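Local coordinates for TarM (Staphylococcus aureus subsp. aureus 21178, PDB 4X7R), which belongs to the group 1 glycosyl transferases of the GT-B fold and holds uridine-5'-diphosphate and a glycan in its pockets, at residues Gln57-Arg62 with Lys380-Thr385; His152-Phe157 with Tyr165-Asp170; Phe300-Phe305 with Glu481-Lys486. The protein carries 1 engineered substitution. All coordinates share one frame; numbering follows the deposited sequence.

How the interactions relate
From the N terminus, the loop after helix 47-56 is met by Lys380-Thr385 only after 317 further residues, so interaction 1 closes a very long loop and brings the two parallel-sheet domains together beside UDP. Interaction 2 lies wholly within that loop: it is a local hairpin contact in the ten-strand antiparallel sheet, with nearest atoms about 20 Å from interaction 1. Interaction 3 opens later, at the edge strand 299-301, and closes at the C-terminal helix 480-492. It therefore crosses interaction 1 along the chain, and ties the end of the chain back to the N-terminal domain. Interactions 2 and 3 follow in series, their centres about 43 Å apart.

Interaction 1 of 3, residues Gln57-Arg62 with Lys380-Thr385; sequences QGKMDR and KGYTTT. With UDP (uridine-5'-diphosphate), chain E.
Lys59 and Tyr382 meet tip to tip: in Lys59 CG stands beside the backbone N, anti to the carbonyl carbon (chi1 -73°), and the chain bends at chi2, while Tyr382 carries CG anti to its backbone N (chi1 -168°). Lys59 NZ arrives at the ring edge, close to its plane, and donates to Tyr382 OH at 2.5 Å, a length at the short limit, to be read with caution. It also donates to UDP O2 at 3.0 Å, so one amine joins the loop after helix 47-56, the phenol and the nucleotide. The Schellman motif at Gly58 ends that helix and turns the chain just before Lys59. Nearby, the side chains of Gln57 and Thr384 cross at about a right angle, with Gln57 NE2 3.7 Å from Thr384 CG2; Gln57 OE1 is buried here without a polar partner in the model.

The uracil lies over one face of the Tyr382 ring, UDP N3 standing 3.4 Å above the plane and displaced toward the rim. Thr383 holds the base by its backbone: Thr383 N donates to UDP O4 at 2.9 Å, nearly straight at 172°, and UDP N3 donates to Thr383 O at 2.8 Å. The contact thus spans the cleft between the two Rossmann-like domains of the GT-B fold. The hydroxyl of Tyr382 is bonded to Lys15 O as well. Chemically, the main-chain donor and acceptor of Thr383 match O4 and N3-H of the uracil, and a positive charge on Lys59 would probably polarise both UDP O2 and the phenol oxygen.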
loop_
_atom_site.group_PDB
_atom_site.type_symbol
_atom_site.label_atom_id
_atom_site.label_comp_id
_atom_site.label_asym_id
_atom_site.label_seq_id
_atom_site.Cartn_x
_atom_site.Cartn_y
_atom_site.Cartn_z
ATOM N N GLN A 57 -6.785 -1.476 -14.838
ATOM C CA GLN A 57 -5.831 -0.356 -14.877
ATOM C C GLN A 57 -4.440 -0.779 -15.395
ATOM O O GLN A 57 -3.609 0.083 -15.702
ATOM C CB GLN A 57 -5.672 0.234 -13.463
ATOM C CG GLN A 57 -6.854 1.076 -12.973
ATOM C CD GLN A 57 -6.774 1.415 -11.498
ATOM O OE1 GLN A 57 -5.746 1.220 -10.835
ATOM N NE2 GLN A 57 -7.861 1.948 -10.953
ATOM N N GLY A 58 -4.186 -2.088 -15.435
ATOM C CA GLY A 58 -2.897 -2.643 -15.835
ATOM C C GLY A 58 -1.827 -2.577 -14.748
ATOM O O GLY A 58 -0.651 -2.811 -15.037
ATOM N N LYS A 59 -2.219 -2.263 -13.482
ATOM C CA LYS A 59 -1.295 -2.213 -12.335
ATOM C C LYS A 59 -0.946 -3.645 -11.939
ATOM O O LYS A 59 0.224 -4.012 -11.835
ATOM C CB LYS A 59 -1.920 -1.497 -11.122
ATOM C CG LYS A 59 -2.035 0.009 -11.284
ATOM C CD LYS A 59 -1.570 0.752 -10.041
ATOM C CE LYS A 59 -1.329 2.209 -10.376
ATOM N NZ LYS A 59 -0.840 2.971 -9.209
ATOM N N MET A 60 -1.977 -4.447 -11.736
ATOM C CA MET A 60 -1.838 -5.842 -11.357
ATOM C C MET A 60 -1.927 -6.700 -12.615
ATOM O O MET A 60 -2.899 -6.579 -13.366
ATOM C CB MET A 60 -2.970 -6.205 -10.383
ATOM C CG MET A 60 -2.900 -7.606 -9.843
ATOM S SD MET A 60 -4.112 -7.725 -8.526
ATOM C CE MET A 60 -3.758 -9.319 -7.888
ATOM N N ASP A 61 -0.927 -7.583 -12.826
ATOM C CA ASP A 61 -0.896 -8.518 -13.966
ATOM C C ASP A 61 -2.108 -9.448 -13.854
ATOM O O ASP A 61 -2.476 -9.849 -12.750
ATOM C CB ASP A 61 0.410 -9.339 -13.930
ATOM C CG ASP A 61 0.684 -10.161 -15.174
ATOM O OD1 ASP A 61 0.129 -11.266 -15.283
ATOM O OD2 ASP A 61 1.530 -9.735 -15.994
ATOM N N ARG A 62 -2.699 -9.802 -14.994
ATOM C CA ARG A 62 -3.868 -10.685 -15.094
ATOM C C ARG A 62 -3.623 -12.050 -14.428
ATOM O O ARG A 62 -4.564 -12.635 -13.900
ATOM C CB ARG A 62 -4.253 -10.903 -16.567
ATOM C CG ARG A 62 -4.411 -9.625 -17.384
ATOM C CD ARG A 62 -3.834 -9.793 -18.770
ATOM N NE ARG A 62 -2.385 -10.014 -18.744
ATOM C CZ ARG A 62 -1.752 -10.913 -19.490
ATOM N NH1 ARG A 62 -2.432 -11.690 -20.327
ATOM N NH2 ARG A 62 -0.438 -11.051 -19.399
ATOM N N LYS A 380 -2.889 17.790 -8.400
ATOM C CA LYS A 380 -3.590 17.062 -9.461
ATOM C C LYS A 380 -4.243 15.720 -9.105
ATOM O O LYS A 380 -4.787 15.048 -9.989
ATOM C CB LYS A 380 -2.721 16.990 -10.735
ATOM C CG LYS A 380 -2.415 18.361 -11.331
ATOM C CD LYS A 380 -1.962 18.292 -12.771
ATOM C CE LYS A 380 -3.072 18.634 -13.739
ATOM N NZ LYS A 380 -2.582 18.683 -15.143
ATOM N N GLY A 381 -4.234 15.365 -7.822
ATOM C CA GLY A 381 -4.820 14.110 -7.341
ATOM C C GLY A 381 -4.060 12.862 -7.766
ATOM O O GLY A 381 -3.037 12.956 -8.449
ATOM N N TYR A 382 -4.559 11.679 -7.373
ATOM C CA TYR A 382 -3.927 10.403 -7.711
ATOM C C TYR A 382 -4.002 10.107 -9.200
ATOM O O TYR A 382 -5.024 10.373 -9.835
ATOM C CB TYR A 382 -4.539 9.238 -6.899
ATOM C CG TYR A 382 -3.733 7.955 -6.986
ATOM C CD1 TYR A 382 -2.712 7.688 -6.080
ATOM C CD2 TYR A 382 -3.977 7.025 -7.986
ATOM C CE1 TYR A 382 -1.966 6.515 -6.159
ATOM C CE2 TYR A 382 -3.235 5.850 -8.079
ATOM C CZ TYR A 382 -2.222 5.607 -7.170
ATOM O OH TYR A 382 -1.489 4.451 -7.257
ATOM N N THR A 383 -2.921 9.544 -9.751
ATOM C CA THR A 383 -2.873 9.146 -11.154
ATOM C C THR A 383 -2.697 7.632 -11.297
ATOM O O THR A 383 -1.788 7.052 -10.685
ATOM C CB THR A 383 -1.886 9.995 -11.963
ATOM O OG1 THR A 383 -2.003 9.634 -13.335
ATOM C CG2 THR A 383 -0.421 9.861 -11.492
ATOM N N THR A 384 -3.588 6.993 -12.087
ATOM C CA THR A 384 -3.546 5.555 -12.380
ATOM C C THR A 384 -2.683 5.344 -13.621
ATOM O O THR A 384 -2.349 4.200 -13.944
ATOM C CB THR A 384 -4.960 4.944 -12.503
ATOM O OG1 THR A 384 -5.709 5.659 -13.486
ATOM C CG2 THR A 384 -5.712 4.919 -11.180
ATOM N N THR A 385 -2.315 6.465 -14.300
ATOM C CA THR A 385 -1.455 6.516 -15.492
ATOM C C THR A 385 -0.216 7.429 -15.238
ATOM O O THR A 385 -0.110 8.475 -15.896
ATOM C CB THR A 385 -2.249 7.000 -16.730
ATOM O OG1 THR A 385 -2.756 8.309 -16.471
ATOM C CG2 THR A 385 -3.379 6.057 -17.125
HETATM N N1 UDP E . 2.031 6.251 -7.814
HETATM C C2 UDP E . 1.071 6.273 -8.809
HETATM N N3 UDP E . 0.247 7.374 -8.799
HETATM C C4 UDP E . 0.266 8.420 -7.903
HETATM C C5 UDP E . 1.258 8.307 -6.864
HETATM C C6 UDP E . 2.093 7.250 -6.851
HETATM O O2 UDP E . 0.953 5.386 -9.642
HETATM O O4 UDP E . -0.524 9.370 -8.056
HETATM C "C1'" UDP E . 3.060 5.184 -7.907
HETATM C "C2'" UDP E . 4.311 5.591 -8.680
HETATM O "O2'" UDP E . 4.137 5.391 -10.073
HETATM C "C3'" UDP E . 5.352 4.634 -8.095
HETATM C "C4'" UDP E . 4.892 4.468 -6.650
HETATM O "O4'" UDP E . 3.496 4.849 -6.608
HETATM O "O3'" UDP E . 5.510 3.384 -8.767
HETATM C "C5'" UDP E . 5.678 5.266 -5.642
HETATM O "O5'" UDP E . 6.952 4.600 -5.491
HETATM P PA UDP E . 8.185 5.133 -4.613
HETATM O O1A UDP E . 9.167 4.037 -4.455
HETATM O O2A UDP E . 8.812 6.339 -5.332
HETATM O O3A UDP E . 7.636 5.581 -3.220
HETATM P PB UDP E . 6.716 4.856 -2.123
HETATM O O1B UDP E . 7.047 3.387 -2.072
HETATM O O2B UDP E . 5.233 5.033 -2.470
HETATM O O3B UDP E . 7.013 5.458 -0.764
#

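Interaction 2 of 3, residues His152-Phe157 with Tyr165-Asp170; sequences HMKETF and YQVFYD
Met153 and Phe168 form the tighter end of a beta hairpin, strands 150-157 and 163-169, within the ten-strand antiparallel sheet. Their side chains lie side by side in a non-hydrogen-bonded pair. Met153 runs extended through chi2 (176°), which carries SD to the ring edge, 3.7 Å from Phe168 CE1: an in-plane Met-aromatic contact. Beyond the hairpin Phe168 stacks on Tyr43 and meets Phe70 edge-to-face. The buried Tyr169 turns its edge to the backbone at Met153 and Lys154, and its OH comes 3.4 Å from Lys154 CD. Backbone bonds stitch the strands, among them Val167 N to Lys154 O at 2.8 Å. At His152 and Met153 a classic bulge faces Ser145 of the preceding strand.

Toward Thr156 the backbone stays tightly bonded, Thr156 N to Tyr165 O at 2.7 Å; the side chains are looser and partly exposed, Thr156 CB beside Tyr165 CB. Glu155 and Gln166 run side by side, their carboxylate and amide planes 34° apart, joined by a weak Gln166 NE2 to Glu155 OE2 bond of 3.4 Å; Gln166 OE1 is instead bonded to Arg179 NE. At the Tyr169 end, Tyr169 N reaches His152 O from 53° above the carbonyl plane, at 2.9 Å.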
loop_
_atom_site.group_PDB
_atom_site.type_symbol
_atom_site.label_atom_id
_atom_site.label_comp_id
_atom_site.label_asym_id
_atom_site.label_seq_id
_atom_site.Cartn_x
_atom_site.Cartn_y
_atom_site.Cartn_z
ATOM N N HIS A 152 -22.770 -8.448 5.249
ATOM C CA HIS A 152 -21.422 -9.008 5.186
ATOM C C HIS A 152 -20.782 -9.037 6.567
ATOM O O HIS A 152 -19.881 -9.825 6.818
ATOM C CB HIS A 152 -20.535 -8.304 4.120
ATOM C CG HIS A 152 -20.122 -6.893 4.452
ATOM N ND1 HIS A 152 -18.914 -6.626 5.076
ATOM C CD2 HIS A 152 -20.734 -5.716 4.174
ATOM C CE1 HIS A 152 -18.846 -5.308 5.186
ATOM N NE2 HIS A 152 -19.906 -4.716 4.648
ATOM N N MET A 153 -21.290 -8.214 7.474
ATOM C CA MET A 153 -20.721 -8.086 8.805
ATOM C C MET A 153 -21.724 -7.616 9.842
ATOM O O MET A 153 -22.610 -6.831 9.542
ATOM C CB MET A 153 -19.521 -7.097 8.743
ATOM C CG MET A 153 -18.773 -6.885 10.065
ATOM S SD MET A 153 -17.301 -5.796 9.932
ATOM C CE MET A 153 -18.018 -4.291 9.306
ATOM N N LYS A 154 -21.551 -8.085 11.074
ATOM C CA LYS A 154 -22.298 -7.651 12.261
ATOM C C LYS A 154 -21.250 -7.258 13.309
ATOM O O LYS A 154 -20.315 -8.016 13.557
ATOM C CB LYS A 154 -23.231 -8.753 12.790
ATOM C CG LYS A 154 -24.023 -8.393 14.073
ATOM C CD LYS A 154 -24.733 -9.628 14.602
ATOM C CE LYS A 154 -24.707 -9.765 16.105
ATOM N NZ LYS A 154 -23.674 -10.744 16.550
ATOM N N GLU A 155 -21.388 -6.072 13.891
ATOM C CA GLU A 155 -20.499 -5.620 14.974
ATOM C C GLU A 155 -21.319 -5.424 16.212
ATOM O O GLU A 155 -22.463 -4.981 16.121
ATOM C CB GLU A 155 -19.755 -4.326 14.630
ATOM C CG GLU A 155 -18.685 -4.510 13.567
ATOM C CD GLU A 155 -18.216 -3.194 12.986
ATOM O OE1 GLU A 155 -19.079 -2.400 12.545
ATOM O OE2 GLU A 155 -16.988 -2.951 12.980
ATOM N N THR A 156 -20.783 -5.825 17.364
ATOM C CA THR A 156 -21.452 -5.619 18.668
ATOM C C THR A 156 -20.729 -4.511 19.437
ATOM O O THR A 156 -19.496 -4.474 19.446
ATOM C CB THR A 156 -21.563 -6.925 19.457
ATOM O OG1 THR A 156 -22.242 -7.877 18.645
ATOM C CG2 THR A 156 -22.320 -6.762 20.760
ATOM N N PHE A 157 -21.491 -3.656 20.129
ATOM C CA PHE A 157 -20.922 -2.525 20.897
ATOM C C PHE A 157 -21.052 -2.671 22.388
ATOM O O PHE A 157 -22.058 -3.177 22.857
ATOM C CB PHE A 157 -21.516 -1.177 20.446
ATOM C CG PHE A 157 -21.263 -0.893 18.988
ATOM C CD1 PHE A 157 -22.139 -1.362 18.005
ATOM C CD2 PHE A 157 -20.124 -0.210 18.586
ATOM C CE1 PHE A 157 -21.894 -1.121 16.659
ATOM C CE2 PHE A 157 -19.877 0.027 17.233
ATOM C CZ PHE A 157 -20.754 -0.447 16.278
ATOM N N TYR A 165 -17.122 -7.100 19.510
ATOM C CA TYR A 165 -17.367 -8.371 18.844
ATOM C C TYR A 165 -17.731 -8.171 17.379
ATOM O O TYR A 165 -18.448 -7.232 17.058
ATOM C CB TYR A 165 -18.531 -9.081 19.597
ATOM C CG TYR A 165 -18.600 -10.574 19.393
ATOM C CD1 TYR A 165 -17.685 -11.424 20.008
ATOM C CD2 TYR A 165 -19.601 -11.148 18.611
ATOM C CE1 TYR A 165 -17.741 -12.806 19.818
ATOM C CE2 TYR A 165 -19.664 -12.531 18.411
ATOM C CZ TYR A 165 -18.749 -13.353 19.040
ATOM O OH TYR A 165 -18.873 -14.707 18.924
ATOM N N GLN A 166 -17.247 -9.063 16.494
ATOM C CA GLN A 166 -17.581 -9.045 15.070
ATOM C C GLN A 166 -17.923 -10.419 14.583
ATOM O O GLN A 166 -17.312 -11.408 15.004
ATOM C CB GLN A 166 -16.441 -8.525 14.160
ATOM C CG GLN A 166 -15.945 -7.157 14.543
ATOM C CD GLN A 166 -14.824 -6.791 13.638
ATOM O OE1 GLN A 166 -13.872 -7.563 13.440
ATOM N NE2 GLN A 166 -14.927 -5.606 13.071
ATOM N N VAL A 167 -18.886 -10.461 13.658
ATOM C CA VAL A 167 -19.320 -11.662 12.940
ATOM C C VAL A 167 -19.230 -11.326 11.438
ATOM O O VAL A 167 -19.714 -10.273 11.020
ATOM C CB VAL A 167 -20.740 -12.122 13.364
ATOM C CG1 VAL A 167 -21.141 -13.395 12.641
ATOM C CG2 VAL A 167 -20.839 -12.299 14.888
ATOM N N PHE A 168 -18.610 -12.212 10.649
ATOM C CA PHE A 168 -18.526 -12.064 9.203
ATOM C C PHE A 168 -19.479 -13.050 8.551
ATOM O O PHE A 168 -19.531 -14.208 8.972
ATOM C CB PHE A 168 -17.082 -12.276 8.709
ATOM C CG PHE A 168 -16.105 -11.274 9.264
ATOM C CD1 PHE A 168 -16.388 -9.911 9.242
ATOM C CD2 PHE A 168 -14.862 -11.677 9.725
ATOM C CE1 PHE A 168 -15.471 -8.976 9.736
ATOM C CE2 PHE A 168 -13.931 -10.734 10.187
ATOM C CZ PHE A 168 -14.252 -9.394 10.211
ATOM N N TYR A 169 -20.192 -12.608 7.487
ATOM C CA TYR A 169 -21.201 -13.398 6.788
ATOM C C TYR A 169 -20.807 -13.612 5.352
ATOM O O TYR A 169 -20.307 -12.679 4.698
ATOM C CB TYR A 169 -22.577 -12.715 6.848
ATOM C CG TYR A 169 -23.096 -12.513 8.247
ATOM C CD1 TYR A 169 -22.723 -11.402 8.991
ATOM C CD2 TYR A 169 -23.988 -13.419 8.821
ATOM C CE1 TYR A 169 -23.191 -11.214 10.288
ATOM C CE2 TYR A 169 -24.482 -13.230 10.111
ATOM C CZ TYR A 169 -24.072 -12.127 10.843
ATOM O OH TYR A 169 -24.520 -11.942 12.129
ATOM N N ASP A 170 -21.012 -14.852 4.861
ATOM C CA ASP A 170 -20.646 -15.247 3.497
ATOM C C ASP A 170 -21.583 -14.631 2.418
ATOM O O ASP A 170 -22.471 -13.823 2.746
ATOM C CB ASP A 170 -20.496 -16.775 3.396
ATOM C CG ASP A 170 -21.786 -17.573 3.552
ATOM O OD1 ASP A 170 -22.869 -17.021 3.263
ATOM O OD2 ASP A 170 -21.701 -18.785 3.820
#

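Interaction 3 of 3, residues Phe300-Phe305 with Glu481-Lys486; sequences FTISNF and ESILEK. With 3YW ((2S)-2,3-dihydroxypropyl 2-acetamido-2-deoxy-alpha-D-glucopyranoside), chain F.
Lys486 NZ donates to two waters that bridge it to the backbone of Thr301 and Ser303, in a contact where the C-terminal helix of a GT-B fold packs back on the N-terminal domain. One water accepts from Lys486 NZ at 2.6 Å and donates to Thr301 O at 2.7 Å. The second accepts from Lys486 NZ at 2.8 Å and from Ser303 N at 3.1 Å. The amine is thus linked through solvent to a carbonyl and an N-H just where the chain leaves strand 299-301, the edge strand of the seven-strand parallel sheet. The lysine chain gets there by running extended past Ile302, in the opposite direction.

Next to this water-linked part the contact is apolar and centres on Ile483, which points from helix 480-492 toward Ile302-Phe305. Its CG2, placed anti to the backbone N, sits over the middle of the Phe305 ring, 3.6 Å from the centroid and 11° off the normal, a CH-pi contact. The same methyl meets Ile302 CG2 at 3.7 Å, the two side chains crossing at a slant. Ile483 CD1 fills in against Ser303 CB and Asn304 O, and Leu484 CB approaches Phe305 CZ. Residues of helix 17-31, among them Arg25 and Glu28, also touch Phe305.

Ser303 OG donates to Asn304 O at 2.7 Å and is bonded to Gln405 NE2 too, so its hydroxyl has partners both in the next peptide and in Gln405, whose OE1 also takes the N-H of Asn304. Asn304 CB points away from the helix, and its amide reaches 3YW, which it grips weakly: Asn304 ND2 donates to 3YW O6 at 2.9 Å, and that hydroxyl in turn donates weakly to Asn304 OD1.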
loop_
_atom_site.group_PDB
_atom_site.type_symbol
_atom_site.label_atom_id
_atom_site.label_comp_id
_atom_site.label_asym_id
_atom_site.label_seq_id
_atom_site.Cartn_x
_atom_site.Cartn_y
_atom_site.Cartn_z
ATOM N N PHE A 300 20.832 -9.522 1.920
ATOM C CA PHE A 300 21.156 -9.563 0.506
ATOM C C PHE A 300 20.608 -8.346 -0.191
ATOM O O PHE A 300 19.532 -7.878 0.164
ATOM C CB PHE A 300 20.579 -10.863 -0.127
ATOM C CG PHE A 300 21.040 -12.129 0.563
ATOM C CD1 PHE A 300 22.325 -12.628 0.353
ATOM C CD2 PHE A 300 20.201 -12.808 1.448
ATOM C CE1 PHE A 300 22.747 -13.803 0.988
ATOM C CE2 PHE A 300 20.621 -13.982 2.080
ATOM C CZ PHE A 300 21.892 -14.466 1.857
ATOM N N THR A 301 21.375 -7.784 -1.131
ATOM C CA THR A 301 20.914 -6.640 -1.892
ATOM C C THR A 301 20.281 -7.145 -3.167
ATOM O O THR A 301 20.919 -7.881 -3.925
ATOM C CB THR A 301 22.056 -5.669 -2.217
ATOM O OG1 THR A 301 22.525 -5.075 -1.008
ATOM C CG2 THR A 301 21.622 -4.573 -3.205
ATOM N N ILE A 302 19.013 -6.799 -3.386
ATOM C CA ILE A 302 18.346 -7.104 -4.651
ATOM C C ILE A 302 17.493 -5.880 -4.959
ATOM O O ILE A 302 16.562 -5.607 -4.227
ATOM C CB ILE A 302 17.508 -8.439 -4.695
ATOM C CG1 ILE A 302 18.286 -9.661 -4.199
ATOM C CG2 ILE A 302 16.952 -8.688 -6.117
ATOM C CD1 ILE A 302 17.476 -10.980 -4.205
ATOM N N SER A 303 17.795 -5.160 -6.022
ATOM C CA SER A 303 17.019 -3.998 -6.481
ATOM C C SER A 303 15.587 -4.419 -6.815
ATOM O O SER A 303 15.357 -5.569 -7.197
ATOM C CB SER A 303 17.620 -3.459 -7.783
ATOM O OG SER A 303 16.792 -2.480 -8.398
ATOM N N ASN A 304 14.652 -3.455 -6.776
ATOM C CA ASN A 304 13.304 -3.704 -7.288
ATOM C C ASN A 304 13.478 -3.944 -8.781
ATOM O O ASN A 304 14.384 -3.348 -9.402
ATOM C CB ASN A 304 12.437 -2.447 -7.184
ATOM C CG ASN A 304 11.844 -2.217 -5.835
ATOM O OD1 ASN A 304 11.254 -3.120 -5.252
ATOM N ND2 ASN A 304 12.033 -1.010 -5.303
ATOM N N PHE A 305 12.586 -4.768 -9.374
ATOM C CA PHE A 305 12.588 -4.953 -10.815
ATOM C C PHE A 305 12.156 -3.618 -11.419
ATOM O O PHE A 305 11.378 -2.881 -10.804
ATOM C CB PHE A 305 11.588 -6.033 -11.227
ATOM C CG PHE A 305 12.072 -7.461 -11.130
ATOM C CD1 PHE A 305 12.954 -7.983 -12.078
ATOM C CD2 PHE A 305 11.625 -8.294 -10.105
ATOM C CE1 PHE A 305 13.350 -9.330 -12.025
ATOM C CE2 PHE A 305 12.026 -9.634 -10.048
ATOM C CZ PHE A 305 12.874 -10.147 -11.021
ATOM N N GLU A 481 17.302 -9.473 -16.040
ATOM C CA GLU A 481 18.091 -10.712 -16.004
ATOM C C GLU A 481 18.937 -10.812 -14.763
ATOM O O GLU A 481 18.891 -11.850 -14.105
ATOM C CB GLU A 481 18.980 -10.895 -17.255
ATOM C CG GLU A 481 18.209 -11.068 -18.552
ATOM C CD GLU A 481 17.911 -9.799 -19.334
ATOM O OE1 GLU A 481 18.013 -8.681 -18.771
ATOM O OE2 GLU A 481 17.597 -9.932 -20.539
ATOM N N SER A 482 19.688 -9.746 -14.424
ATOM C CA SER A 482 20.548 -9.787 -13.248
ATOM C C SER A 482 19.716 -9.895 -11.946
ATOM O O SER A 482 20.129 -10.595 -11.026
ATOM C CB SER A 482 21.463 -8.574 -13.192
ATOM O OG SER A 482 20.695 -7.383 -13.131
ATOM N N ILE A 483 18.573 -9.181 -11.876
ATOM C CA ILE A 483 17.685 -9.154 -10.710
ATOM C C ILE A 483 17.054 -10.511 -10.511
ATOM O O ILE A 483 17.121 -11.056 -9.413
ATOM C CB ILE A 483 16.689 -7.953 -10.731
ATOM C CG1 ILE A 483 17.481 -6.622 -10.612
ATOM C CG2 ILE A 483 15.665 -8.076 -9.584
ATOM C CD1 ILE A 483 16.754 -5.340 -11.103
ATOM N N LEU A 484 16.510 -11.100 -11.595
ATOM C CA LEU A 484 15.936 -12.441 -11.554
ATOM C C LEU A 484 16.998 -13.482 -11.174
ATOM O O LEU A 484 16.723 -14.333 -10.359
ATOM C CB LEU A 484 15.326 -12.774 -12.910
ATOM C CG LEU A 484 14.763 -14.154 -13.088
ATOM C CD1 LEU A 484 13.475 -14.376 -12.185
ATOM C CD2 LEU A 484 14.509 -14.414 -14.546
ATOM N N GLU A 485 18.213 -13.386 -11.703
ATOM C CA GLU A 485 19.295 -14.310 -11.328
ATOM C C GLU A 485 19.683 -14.179 -9.851
ATOM O O GLU A 485 20.021 -15.182 -9.245
ATOM C CB GLU A 485 20.513 -14.114 -12.216
ATOM C CG GLU A 485 20.315 -14.666 -13.621
ATOM C CD GLU A 485 21.236 -14.003 -14.637
ATOM O OE1 GLU A 485 22.299 -13.477 -14.232
ATOM O OE2 GLU A 485 20.878 -13.978 -15.837
ATOM N N LYS A 486 19.603 -12.954 -9.270
ATOM C CA LYS A 486 19.856 -12.725 -7.852
ATOM C C LYS A 486 18.859 -13.459 -6.976
ATOM O O LYS A 486 19.270 -14.059 -5.982
ATOM C CB LYS A 486 19.892 -11.227 -7.502
ATOM C CG LYS A 486 21.258 -10.625 -7.862
ATOM C CD LYS A 486 21.186 -9.105 -7.877
ATOM C CE LYS A 486 22.520 -8.536 -8.340
ATOM N NZ LYS A 486 22.674 -7.146 -7.866
HETATM O O3A 3YW F . 6.074 1.337 4.401
HETATM C C4A 3YW F . 6.722 1.167 0.714
HETATM C C5A 3YW F . 6.495 1.773 2.077
HETATM O O5 3YW F . 9.009 0.565 -1.252
HETATM C C6A 3YW F . 6.371 0.725 3.155
HETATM C C5 3YW F . 9.355 0.990 -2.577
HETATM C C6 3YW F . 9.380 -0.253 -3.434
HETATM C C4 3YW F . 10.679 1.748 -2.514
HETATM O O6 3YW F . 10.314 -1.210 -2.957
HETATM C C3 3YW F . 10.457 3.033 -1.723
HETATM O O4 3YW F . 11.115 2.085 -3.827
HETATM O O3 3YW F . 11.661 3.788 -1.596
HETATM O O7 3YW F . 10.822 4.165 1.842
HETATM C C7 3YW F . 9.859 4.621 1.234
HETATM C C8 3YW F . 9.250 5.945 1.586
HETATM N N2 3YW F . 9.295 3.973 0.213
HETATM C C2 3YW F . 9.841 2.749 -0.352
HETATM C C1 3YW F . 8.804 1.613 -0.310
HETATM O O1 3YW F . 7.467 2.004 -0.173
HETATM O O2 3YW F . 5.310 2.568 2.037
HETATM O O HOH W 1 23.154 -7.285 -5.308
HETATM O O HOH W 2 20.265 -5.741 -7.744
#